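Local coordinates for protein NUDIX hydrolase (Jonesia denitrificans, PDB 4KTB) that is uncharacterised but, as a member of the NUDIX clan, possibly hydrolyses diadenosine tetraphosphate asymmetrically, at residues A[60-63]-A[69-72]. Numbering follows the deposited sequence.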
loop_
_atom_site.group_PDB
_atom_site.type_symbol
_atom_site.label_atom_id
_atom_site.label_comp_id
_atom_site.label_asym_id
_atom_site.label_seq_id
_atom_site.Cartn_x
_atom_site.Cartn_y
_atom_site.Cartn_z
ATOM N N LEU A 60 -1.568 8.085 -22.445
ATOM C CA LEU A 60 -0.161 8.192 -22.838
ATOM C C LEU A 60 0.061 9.417 -23.712
ATOM O O LEU A 60 -0.682 9.654 -24.662
ATOM C CB LEU A 60 0.297 6.946 -23.611
ATOM C CG LEU A 60 0.180 5.597 -22.909
ATOM C CD1 LEU A 60 0.836 4.510 -23.729
ATOM C CD2 LEU A 60 0.822 5.687 -21.539
ATOM N N LEU A 61 1.089 10.189 -23.382
ATOM C CA LEU A 61 1.461 11.351 -24.173
ATOM C C LEU A 61 2.341 10.872 -25.301
ATOM O O LEU A 61 3.123 9.947 -25.123
ATOM C CB LEU A 61 2.237 12.333 -23.303
ATOM C CG LEU A 61 1.457 12.859 -22.101
ATOM C CD1 LEU A 61 2.370 13.575 -21.138
ATOM C CD2 LEU A 61 0.391 13.801 -22.599
ATOM N N LEU A 62 2.222 11.484 -26.467
ATOM C CA LEU A 62 3.159 11.196 -27.541
ATOM C C LEU A 62 4.118 12.374 -27.705
ATOM O O LEU A 62 3.697 13.532 -27.678
ATOM C CB LEU A 62 2.416 10.954 -28.851
ATOM C CG LEU A 62 3.307 10.687 -30.067
ATOM C CD1 LEU A 62 3.613 9.195 -30.213
ATOM C CD2 LEU A 62 2.670 11.248 -31.334
ATOM N N ARG A 63 5.406 12.085 -27.863
ATOM C CA ARG A 63 6.376 13.141 -28.128
ATOM C C ARG A 63 7.643 12.643 -28.802
ATOM O O ARG A 63 7.783 11.457 -29.087
ATOM C CB ARG A 63 6.713 13.944 -26.858
ATOM C CG ARG A 63 7.411 13.204 -25.721
ATOM C CD ARG A 63 7.865 14.234 -24.674
ATOM N NE ARG A 63 8.123 13.671 -23.349
ATOM C CZ ARG A 63 7.565 14.102 -22.219
ATOM N NH1 ARG A 63 6.707 15.109 -22.230
ATOM N NH2 ARG A 63 7.868 13.523 -21.069
ATOM N N HIS A 69 13.179 10.269 -32.620
ATOM C CA HIS A 69 12.289 9.120 -32.592
ATOM C C HIS A 69 11.081 9.429 -31.750
ATOM O O HIS A 69 11.115 10.310 -30.894
ATOM C CB HIS A 69 12.994 7.897 -32.046
ATOM C CG HIS A 69 14.190 7.512 -32.838
ATOM N ND1 HIS A 69 15.379 8.205 -32.766
ATOM C CD2 HIS A 69 14.380 6.524 -33.739
ATOM C CE1 HIS A 69 16.254 7.651 -33.582
ATOM N NE2 HIS A 69 15.676 6.628 -34.186
HETATM N N MSE A 70 10.010 8.692 -31.994
HETATM C CA MSE A 70 8.774 8.947 -31.292
HETATM C C MSE A 70 8.737 8.068 -30.063
HETATM O O MSE A 70 9.287 6.971 -30.056
HETATM C CB MSE A 70 7.580 8.682 -32.207
HETATM C CG MSE A 70 7.604 9.538 -33.486
HETATM SE SE MSE A 70 7.685 11.467 -33.135
HETATM C CE MSE A 70 5.911 11.605 -32.409
HETATM N N MSE A 71 8.120 8.574 -29.008
HETATM C CA MSE A 71 7.986 7.811 -27.782
HETATM C C MSE A 71 6.631 8.077 -27.157
HETATM O O MSE A 71 5.884 8.933 -27.625
HETATM C CB MSE A 71 9.107 8.177 -26.811
HETATM C CG MSE A 71 9.483 9.646 -26.849
HETATM SE SE MSE A 71 10.821 10.123 -25.516
HETATM C CE MSE A 71 9.684 10.092 -23.936
ATOM N N ARG A 72 6.309 7.322 -26.114
ATOM C CA ARG A 72 5.083 7.516 -25.355
ATOM C C ARG A 72 5.440 7.603 -23.873
ATOM O O ARG A 72 6.187 6.758 -23.364
ATOM C CB ARG A 72 4.098 6.371 -25.612
ATOM C CG ARG A 72 3.475 6.392 -26.997
ATOM C CD ARG A 72 2.638 5.164 -27.226
ATOM N NE ARG A 72 1.808 5.270 -28.422
ATOM C CZ ARG A 72 2.232 4.980 -29.642
ATOM N NH1 ARG A 72 1.414 5.111 -30.670
ATOM N NH2 ARG A 72 3.472 4.550 -29.828
#
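Arg63 and Met71 form the hydrogen-bonded pair of a beta hairpin, in which strand 55-64 turns back into strand 70-73 within the mixed sheet of this NUDIX-clan protein. The short strand axes approach to 4.9 Å and run antiparallel at 165°. Met71 N donates to Arg63 O at 2.9 Å, nearly in line with the carbonyl bond, whereas the return bond from Arg63 N to Met71 O is longer, 3.2 Å, and its donor is tilted 35° from the carbonyl plane. Leu62 and Arg72 follow as the non-hydrogen-bonded pair, next to which the CA of Arg72 directs a CH···O contact of 3.1 Å at Leu61 O.

The side chains divide between the two faces of the sheet. On one lie Leu62 and Arg72; a chi1 of 178° turns the Leu62 isopropyl group away from its backbone N and brings CD2 against the CE of selenomethionine Met70 at 3.4 Å, tighter than usual for two carbons. Met70 reaches it by bending at both chi2 and chi3, which curls the methyl back across the strand gap. CD1 of Leu62 lies over one face of the Arg72 guanidinium, while Leu60 CD1 touches the aliphatic part of that arginine, 4.0 Å from CD, the two side chains crossing at about a right angle. Ile168 of helix 166-170 packs on both Leu60 and Arg72. Shortening Leu62 to an alanine would probably deprive the Met70 CE of this close contact and the Arg72 guanidinium of the methyl over one face.

On the other face the Arg63 side chain comes within about 4 Å (nearest atoms) of a bound sodium ion. Selenomethionine Met71 bends at chi3 to set its CE at the edge of the Arg63 guanidinium, near its plane, 3.9 Å from NE.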